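Local coordinates for CytC3 (Streptomyces, PDB 3GJA), which is a nonheme iron halogenase of the phytanoyl-CoA dioxygenase family that probably chlorinates an aliphatic carbon of its substrate in a biosynthetic pathway, at residues K108-E113 / G247-Y252; T148-F153 / D251-F256. All coordinates share one frame; numbering follows the deposited sequence.

Contact 1 of 2, residues K108-E113 / G247-Y252; sequences KYQGDE and GSKTDY
Gln110 and Lys249 cross obliquely at the protein surface and meet at their polar tips. With CG anti to N (chi1 -174°), Gln110 rests CG 3.2 Å from Gly247 O; the bend at chi2 carries the amide toward Lys249. Lys249 runs extended until its last torsion (chi4 -68°), which turns NZ to within 2.7 Å of Gln110 OE1; this hydrogen bond comes from above the carbonyl plane. The other end of the amide is engaged too, since Gln110 NE2 donates to a water that donates to Gly247 O. Each side chain projects from a beta turn in loops that adjoin neighbouring strands of the cupin-type sheet: a type II turn spans Tyr109 to Asp112, with Gly111 at positive phi, and a type I turn spans Ser248 to Asp251. The first is braced by Tyr109 N, which bonds Asp112 OD2 at 2.9 Å from above the carboxylate plane. A second water joins Gln110 N to Ser248 O. Tyr109 and Tyr252 lie side by side and point the same way, Tyr109 CE1 approaching Tyr252 CB at 3.2 Å. Tyr252 holds CG in the crowded position between N and the carbonyl carbon (chi1 72°), and its OH bonds Trp41 NE1.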
ATOM      1  N   LYS A 108       8.319   4.264  12.383  1.00 36.39           N
ATOM      2  CA  LYS A 108       9.762   4.198  12.543  1.00 37.20           C
ATOM      3  C   LYS A 108      10.087   5.102  13.718  1.00 37.23           C
ATOM      4  O   LYS A 108       9.682   6.262  13.748  1.00 37.12           O
ATOM      5  CB  LYS A 108      10.492   4.662  11.279  1.00 36.04           C
ATOM      6  CG  LYS A 108      11.944   4.221  11.263  1.00 36.31           C
ATOM      7  CD  LYS A 108      12.423   3.975   9.854  1.00 38.72           C
ATOM      8  CE  LYS A 108      13.769   3.281   9.840  1.00 35.58           C
ATOM      9  NZ  LYS A 108      14.182   2.996   8.437  1.00 38.46           N
ATOM     10  N   TYR A 109      10.807   4.559  14.689  1.00 36.82           N
ATOM     11  CA  TYR A 109      11.141   5.304  15.890  1.00 38.03           C
ATOM     12  C   TYR A 109      12.642   5.379  16.094  1.00 39.05           C
ATOM     13  O   TYR A 109      13.401   4.598  15.512  1.00 38.44           O
ATOM     14  CB  TYR A 109      10.484   4.628  17.096  1.00 38.89           C
ATOM     15  CG  TYR A 109       8.980   4.512  16.959  1.00 42.92           C
ATOM     16  CD1 TYR A 109       8.178   5.650  17.006  1.00 44.04           C
ATOM     17  CD2 TYR A 109       8.361   3.273  16.746  1.00 39.66           C
ATOM     18  CE1 TYR A 109       6.791   5.574  16.843  1.00 45.94           C
ATOM     19  CE2 TYR A 109       6.971   3.182  16.583  1.00 42.93           C
ATOM     20  CZ  TYR A 109       6.193   4.343  16.632  1.00 46.18           C
ATOM     21  OH  TYR A 109       4.824   4.304  16.465  1.00 47.56           O
ATOM     22  N   GLN A 110      13.055   6.321  16.934  1.00 38.66           N
ATOM     23  CA  GLN A 110      14.461   6.533  17.247  1.00 39.39           C
ATOM     24  C   GLN A 110      15.102   5.205  17.649  1.00 39.43           C
ATOM     25  O   GLN A 110      14.551   4.451  18.446  1.00 38.19           O
ATOM     26  CB  GLN A 110      14.568   7.571  18.373  1.00 41.17           C
ATOM     27  CG  GLN A 110      15.977   8.021  18.738  1.00 39.64           C
ATOM     28  CD  GLN A 110      16.685   7.034  19.637  1.00 41.99           C
ATOM     29  OE1 GLN A 110      16.073   6.438  20.526  1.00 38.49           O
ATOM     30  NE2 GLN A 110      17.987   6.867  19.425  1.00 42.31           N
ATOM     31  N   GLY A 111      16.255   4.908  17.061  1.00 39.93           N
ATOM     32  CA  GLY A 111      16.942   3.671  17.374  1.00 39.69           C
ATOM     33  C   GLY A 111      16.772   2.612  16.303  1.00 41.96           C
ATOM     34  O   GLY A 111      17.626   1.741  16.158  1.00 42.87           O
ATOM     35  N   ASP A 112      15.675   2.673  15.554  1.00 41.78           N
ATOM     36  CA  ASP A 112      15.438   1.693  14.504  1.00 41.97           C
ATOM     37  C   ASP A 112      16.577   1.775  13.503  1.00 43.10           C
ATOM     38  O   ASP A 112      17.009   2.857  13.116  1.00 43.19           O
ATOM     39  CB  ASP A 112      14.095   1.944  13.798  1.00 42.43           C
ATOM     40  CG  ASP A 112      12.889   1.600  14.678  1.00 44.93           C
ATOM     41  OD1 ASP A 112      13.089   1.101  15.812  1.00 46.82           O
ATOM     42  OD2 ASP A 112      11.737   1.824  14.240  1.00 42.30           O
ATOM     43  N   GLU A 113      17.077   0.617  13.102  1.00 44.98           N
ATOM     44  CA  GLU A 113      18.166   0.566  12.146  1.00 47.57           C
ATOM     45  C   GLU A 113      17.579   0.646  10.751  1.00 47.22           C
ATOM     46  O   GLU A 113      16.371   0.485  10.567  1.00 46.32           O
ATOM     47  CB  GLU A 113      18.952  -0.737  12.320  1.00 50.31           C
ATOM     48  CG  GLU A 113      19.696  -0.823  13.642  1.00 54.39           C
ATOM     49  CD  GLU A 113      20.309  -2.189  13.874  1.00 59.15           C
ATOM     50  OE1 GLU A 113      19.543  -3.162  14.054  1.00 61.07           O
ATOM     51  OE2 GLU A 113      21.555  -2.290  13.872  1.00 60.27           O
ATOM     52  N   GLY A 247      17.156  10.508  14.777  1.00 37.77           N
ATOM     53  CA  GLY A 247      16.599  11.756  15.285  1.00 34.48           C
ATOM     54  C   GLY A 247      16.201  11.718  16.747  1.00 34.76           C
ATOM     55  O   GLY A 247      16.726  10.922  17.513  1.00 35.68           O
ATOM     56  N   SER A 248      15.275  12.578  17.152  1.00 35.44           N
ATOM     57  CA  SER A 248      14.850  12.590  18.549  1.00 38.11           C
ATOM     58  C   SER A 248      13.814  11.502  18.806  1.00 37.93           C
ATOM     59  O   SER A 248      13.164  11.024  17.874  1.00 38.20           O
ATOM     60  CB  SER A 248      14.269  13.953  18.926  1.00 39.93           C
ATOM     61  OG  SER A 248      13.014  14.145  18.305  1.00 47.32           O
ATOM     62  N   LYS A 249      13.664  11.117  20.070  1.00 37.27           N
ATOM     63  CA  LYS A 249      12.713  10.080  20.446  1.00 38.16           C
ATOM     64  C   LYS A 249      11.249  10.479  20.253  1.00 39.00           C
ATOM     65  O   LYS A 249      10.378   9.614  20.171  1.00 38.92           O
ATOM     66  CB  LYS A 249      12.946   9.655  21.899  1.00 37.34           C
ATOM     67  CG  LYS A 249      14.274   8.953  22.115  1.00 39.17           C
ATOM     68  CD  LYS A 249      14.515   8.666  23.585  1.00 41.63           C
ATOM     69  CE  LYS A 249      15.871   8.007  23.805  1.00 41.73           C
ATOM     70  NZ  LYS A 249      15.897   6.638  23.227  1.00 39.82           N
ATOM     71  N   THR A 250      10.972  11.778  20.186  1.00 37.71           N
ATOM     72  CA  THR A 250       9.601  12.233  19.989  1.00 38.66           C
ATOM     73  C   THR A 250       9.300  12.399  18.504  1.00 39.53           C
ATOM     74  O   THR A 250       8.159  12.646  18.115  1.00 40.23           O
ATOM     75  CB  THR A 250       9.354  13.577  20.677  1.00 38.16           C
ATOM     76  OG1 THR A 250      10.311  14.530  20.203  1.00 36.87           O
ATOM     77  CG2 THR A 250       9.479  13.435  22.196  1.00 35.45           C
ATOM     78  N   ASP A 251      10.327  12.262  17.675  1.00 39.58           N
ATOM     79  CA  ASP A 251      10.155  12.420  16.236  1.00 41.90           C
ATOM     80  C   ASP A 251       9.926  11.082  15.547  1.00 43.25           C
ATOM     81  O   ASP A 251      10.844  10.492  14.996  1.00 46.52           O
ATOM     82  CB  ASP A 251      11.384  13.131  15.640  1.00 40.79           C
ATOM     83  CG  ASP A 251      11.362  13.181  14.115  1.00 40.97           C
ATOM     84  OD1 ASP A 251      10.258  13.171  13.531  1.00 41.07           O
ATOM     85  OD2 ASP A 251      12.452  13.246  13.501  1.00 38.43           O
ATOM     86  N   TYR A 252       8.696  10.594  15.584  1.00 44.58           N
ATOM     87  CA  TYR A 252       8.399   9.323  14.942  1.00 44.87           C
ATOM     88  C   TYR A 252       7.936   9.564  13.518  1.00 43.94           C
ATOM     89  O   TYR A 252       7.339  10.593  13.208  1.00 44.38           O
ATOM     90  CB  TYR A 252       7.304   8.568  15.691  1.00 45.90           C
ATOM     91  CG  TYR A 252       5.936   9.178  15.526  1.00 47.77           C
ATOM     92  CD1 TYR A 252       5.507  10.212  16.356  1.00 48.56           C
ATOM     93  CD2 TYR A 252       5.078   8.743  14.514  1.00 47.19           C
ATOM     94  CE1 TYR A 252       4.254  10.800  16.188  1.00 46.66           C
ATOM     95  CE2 TYR A 252       3.823   9.324  14.332  1.00 46.66           C
ATOM     96  CZ  TYR A 252       3.417  10.350  15.172  1.00 45.17           C
ATOM     97  OH  TYR A 252       2.183  10.923  14.998  1.00 41.62           O
TER
HETATM   98  O   HOH W   1      18.954   9.448  17.873  1.00 38.83           O
HETATM   99  O   HOH W   2      11.187   8.423  17.829  1.00 49.54           O

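Contact 2 of 2, residues T148-F153 / D251-F256; sequences TVWTAF and DYRMGF. With ACT (acetate ion), chain E.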
ATOM      1  N   THR A 148       2.326  -0.152  -4.819  1.00 37.19           N
ATOM      2  CA  THR A 148       2.238   0.330  -3.448  1.00 35.14           C
ATOM      3  C   THR A 148       2.264   1.852  -3.426  1.00 33.96           C
ATOM      4  O   THR A 148       3.122   2.469  -4.050  1.00 35.04           O
ATOM      5  CB  THR A 148       3.435  -0.204  -2.611  1.00 36.62           C
ATOM      6  OG1 THR A 148       3.469  -1.634  -2.694  1.00 37.57           O
ATOM      7  CG2 THR A 148       3.324   0.217  -1.151  1.00 32.98           C
ATOM      8  N   VAL A 149       1.307   2.449  -2.727  1.00 33.55           N
ATOM      9  CA  VAL A 149       1.235   3.897  -2.589  1.00 30.66           C
ATOM     10  C   VAL A 149       1.534   4.176  -1.116  1.00 30.47           C
ATOM     11  O   VAL A 149       0.709   3.912  -0.243  1.00 30.57           O
ATOM     12  CB  VAL A 149      -0.171   4.435  -2.951  1.00 29.28           C
ATOM     13  CG1 VAL A 149      -0.203   5.956  -2.826  1.00 25.51           C
ATOM     14  CG2 VAL A 149      -0.531   4.018  -4.362  1.00 28.25           C
ATOM     15  N   TRP A 150       2.728   4.697  -0.856  1.00 32.55           N
ATOM     16  CA  TRP A 150       3.206   4.989   0.501  1.00 32.28           C
ATOM     17  C   TRP A 150       3.014   6.475   0.831  1.00 33.19           C
ATOM     18  O   TRP A 150       3.785   7.320   0.371  1.00 32.74           O
ATOM     19  CB  TRP A 150       4.695   4.644   0.570  1.00 31.96           C
ATOM     20  CG  TRP A 150       5.260   4.308   1.915  1.00 30.47           C
ATOM     21  CD1 TRP A 150       5.496   3.054   2.407  1.00 32.27           C
ATOM     22  CD2 TRP A 150       5.807   5.222   2.875  1.00 31.97           C
ATOM     23  NE1 TRP A 150       6.172   3.129   3.603  1.00 31.79           N
ATOM     24  CE2 TRP A 150       6.377   4.446   3.916  1.00 32.03           C
ATOM     25  CE3 TRP A 150       5.880   6.621   2.956  1.00 31.75           C
ATOM     26  CZ2 TRP A 150       7.012   5.021   5.022  1.00 29.72           C
ATOM     27  CZ3 TRP A 150       6.517   7.197   4.062  1.00 32.79           C
ATOM     28  CH2 TRP A 150       7.075   6.396   5.077  1.00 32.24           C
ATOM     29  N   THR A 151       1.989   6.788   1.618  1.00 32.99           N
ATOM     30  CA  THR A 151       1.714   8.169   2.002  1.00 32.19           C
ATOM     31  C   THR A 151       2.362   8.496   3.342  1.00 32.46           C
ATOM     32  O   THR A 151       2.248   7.732   4.302  1.00 32.13           O
ATOM     33  CB  THR A 151       0.190   8.439   2.130  1.00 32.92           C
ATOM     34  OG1 THR A 151      -0.460   8.155   0.884  1.00 34.83           O
ATOM     35  CG2 THR A 151      -0.069   9.903   2.490  1.00 30.76           C
ATOM     36  N   ALA A 152       3.041   9.633   3.407  1.00 31.67           N
ATOM     37  CA  ALA A 152       3.679  10.059   4.644  1.00 31.78           C
ATOM     38  C   ALA A 152       2.635  10.783   5.492  1.00 32.07           C
ATOM     39  O   ALA A 152       2.120  11.822   5.088  1.00 31.55           O
ATOM     40  CB  ALA A 152       4.844  10.989   4.334  1.00 30.66           C
ATOM     41  N   PHE A 153       2.306  10.225   6.653  1.00 31.73           N
ATOM     42  CA  PHE A 153       1.316  10.836   7.541  1.00 33.66           C
ATOM     43  C   PHE A 153       2.042  11.813   8.451  1.00 35.49           C
ATOM     44  O   PHE A 153       1.465  12.759   8.984  1.00 34.87           O
ATOM     45  CB  PHE A 153       0.613   9.758   8.379  1.00 31.95           C
ATOM     46  CG  PHE A 153      -0.569   9.110   7.686  1.00 30.86           C
ATOM     47  CD1 PHE A 153      -0.829   9.349   6.338  1.00 29.25           C
ATOM     48  CD2 PHE A 153      -1.412   8.257   8.386  1.00 29.82           C
ATOM     49  CE1 PHE A 153      -1.912   8.753   5.698  1.00 30.60           C
ATOM     50  CE2 PHE A 153      -2.505   7.648   7.752  1.00 30.48           C
ATOM     51  CZ  PHE A 153      -2.752   7.898   6.411  1.00 30.76           C
ATOM     52  N   ASP A 251      10.327  12.262  17.675  1.00 39.58           N
ATOM     53  CA  ASP A 251      10.155  12.420  16.236  1.00 41.90           C
ATOM     54  C   ASP A 251       9.926  11.082  15.547  1.00 43.25           C
ATOM     55  O   ASP A 251      10.844  10.492  14.996  1.00 46.52           O
ATOM     56  CB  ASP A 251      11.384  13.131  15.640  1.00 40.79           C
ATOM     57  CG  ASP A 251      11.362  13.181  14.115  1.00 40.97           C
ATOM     58  OD1 ASP A 251      10.258  13.171  13.531  1.00 41.07           O
ATOM     59  OD2 ASP A 251      12.452  13.246  13.501  1.00 38.43           O
ATOM     60  N   TYR A 252       8.696  10.594  15.584  1.00 44.58           N
ATOM     61  CA  TYR A 252       8.399   9.323  14.942  1.00 44.87           C
ATOM     62  C   TYR A 252       7.936   9.564  13.518  1.00 43.94           C
ATOM     63  O   TYR A 252       7.339  10.593  13.208  1.00 44.38           O
ATOM     64  CB  TYR A 252       7.304   8.568  15.691  1.00 45.90           C
ATOM     65  CG  TYR A 252       5.936   9.178  15.526  1.00 47.77           C
ATOM     66  CD1 TYR A 252       5.507  10.212  16.356  1.00 48.56           C
ATOM     67  CD2 TYR A 252       5.078   8.743  14.514  1.00 47.19           C
ATOM     68  CE1 TYR A 252       4.254  10.800  16.188  1.00 46.66           C
ATOM     69  CE2 TYR A 252       3.823   9.324  14.332  1.00 46.66           C
ATOM     70  CZ  TYR A 252       3.417  10.350  15.172  1.00 45.17           C
ATOM     71  OH  TYR A 252       2.183  10.923  14.998  1.00 41.62           O
ATOM     72  N   ARG A 253       8.228   8.613  12.647  1.00 41.97           N
ATOM     73  CA  ARG A 253       7.819   8.719  11.268  1.00 40.30           C
ATOM     74  C   ARG A 253       6.702   7.711  11.045  1.00 41.61           C
ATOM     75  O   ARG A 253       6.811   6.551  11.455  1.00 43.36           O
ATOM     76  CB  ARG A 253       8.999   8.430  10.345  1.00 38.59           C
ATOM     77  CG  ARG A 253       8.607   8.262   8.902  1.00 41.52           C
ATOM     78  CD  ARG A 253       8.358   6.799   8.594  1.00 42.44           C
ATOM     79  NE  ARG A 253       9.519   6.174   7.971  1.00 41.92           N
ATOM     80  CZ  ARG A 253       9.607   4.877   7.692  1.00 42.50           C
ATOM     81  NH1 ARG A 253       8.605   4.055   7.990  1.00 36.78           N
ATOM     82  NH2 ARG A 253      10.683   4.405   7.077  1.00 41.24           N
ATOM     83  N   MET A 254       5.618   8.153  10.419  1.00 39.76           N
ATOM     84  CA  MET A 254       4.502   7.260  10.157  1.00 37.80           C
ATOM     85  C   MET A 254       4.117   7.255   8.691  1.00 37.15           C
ATOM     86  O   MET A 254       3.758   8.286   8.121  1.00 36.80           O
ATOM     87  CB  MET A 254       3.283   7.653  10.994  1.00 36.70           C
ATOM     88  CG  MET A 254       2.118   6.665  10.887  1.00 36.40           C
ATOM     89  SD  MET A 254       2.567   4.992  11.439  1.00 36.51           S
ATOM     90  CE  MET A 254       2.655   5.254  13.202  1.00 30.80           C
ATOM     91  N   GLY A 255       4.206   6.082   8.082  1.00 36.04           N
ATOM     92  CA  GLY A 255       3.833   5.944   6.691  1.00 35.10           C
ATOM     93  C   GLY A 255       2.609   5.048   6.592  1.00 35.59           C
ATOM     94  O   GLY A 255       2.473   4.083   7.345  1.00 35.81           O
ATOM     95  N   PHE A 256       1.699   5.380   5.686  1.00 35.68           N
ATOM     96  CA  PHE A 256       0.503   4.575   5.494  1.00 33.74           C
ATOM     97  C   PHE A 256       0.558   4.061   4.063  1.00 33.63           C
ATOM     98  O   PHE A 256       0.537   4.843   3.119  1.00 31.80           O
ATOM     99  CB  PHE A 256      -0.764   5.413   5.701  1.00 35.75           C
ATOM    100  CG  PHE A 256      -2.035   4.665   5.385  1.00 33.78           C
ATOM    101  CD1 PHE A 256      -2.389   3.534   6.117  1.00 32.19           C
ATOM    102  CD2 PHE A 256      -2.836   5.053   4.316  1.00 31.68           C
ATOM    103  CE1 PHE A 256      -3.528   2.788   5.786  1.00 31.05           C
ATOM    104  CE2 PHE A 256      -3.977   4.319   3.971  1.00 32.66           C
ATOM    105  CZ  PHE A 256      -4.322   3.180   4.712  1.00 31.82           C
TER
HETATM  106  C   ACT E 322       8.679   0.641   4.775  1.00 60.08           C
HETATM  107  O   ACT E 322       9.195   1.176   5.900  1.00 62.20           O
HETATM  108  OXT ACT E 322       7.684   1.109   4.294  1.00 59.16           O
HETATM  109  CH3 ACT E 322       9.344  -0.545   4.120  1.00 58.85           C
HETATM  110  O   HOH W   3      -1.071   5.410   1.029  1.00 29.42           O
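Two neighbouring antiparallel strands of the main sheet pair in the buried heart of the beta barrel, beside a bound acetate ion. Strands 148-152 and 253-256 run at 145° to each other. Thr151 and Phe256 form a hydrogen-bonded pair: Phe256 N reaches Thr151 O at 2.8 Å in the carbonyl plane, while Thr151 N meets Phe256 O at 2.9 Å from above its plane. Just past the strand end, Phe153 N donates to Met254 O at 2.8 Å, nearly along the C=O axis. A water donates to Val149 O and Phe256 O, bridging two close acceptors, and accepts from Thr151 OG1, which also bonds His80 NE2.

In this cupin-clan sheet, side chains of both strands alternate between the two faces. On the face of Ala152 and Gly255, the Trp150 indole, its CG anti to the backbone N, lies over the strand, and Gly255 CA makes a CH-pi contact 3.8 Å from the centroid of the six-membered ring; the glycine has no side chain to keep the ring off. Arg253, bent at chi2 and chi3, presents a guanidinium face to the indole edge, with NH1 3.5 Å from Trp150 CZ2 and the two planes 86° apart. Its NH1 and NH2 bond Phe106 O and Gly161 O. Trp150 NE1 donates to acetate OXT at 2.6 Å, a bent bond of 143°. With the Arg253 guanidinium nearby (NH1 3.6 Å from acetate O), the ion, probably from the crystallisation liquor, may mark a place that suits a carboxylate.

On the face of Thr151 and Phe256, Phe153 lies alongside Phe256. Phe256 CB sits over the Phe153 ring, 3.3 Å from CZ, while the two rings, near parallel, are slid apart and barely overlap. Trp41 and Met37 of helix 34-49 pack against Phe153.

Followed from the N terminus, the chain leaves strand 98-108 into the turn of contact 1, enters strand 147-152 with the first segment of contact 2, and returns much later for both partners, which overlap at Asp251 and Tyr252. Contact 1 closes the longer loop, with the opening of contact 2 inside it, but contact 2 carries on past Tyr252 into strand 253-262, so the two spans overlap rather than nest completely. That strand lies between 98-108 and 147-152, and Lys108 N, in a probable hydrogen bond to Arg253 O at 2.9 Å, links the two contacts directly. Contact 1 ties two surface loops together, and contact 2 two neighbouring strands in the buried sheet.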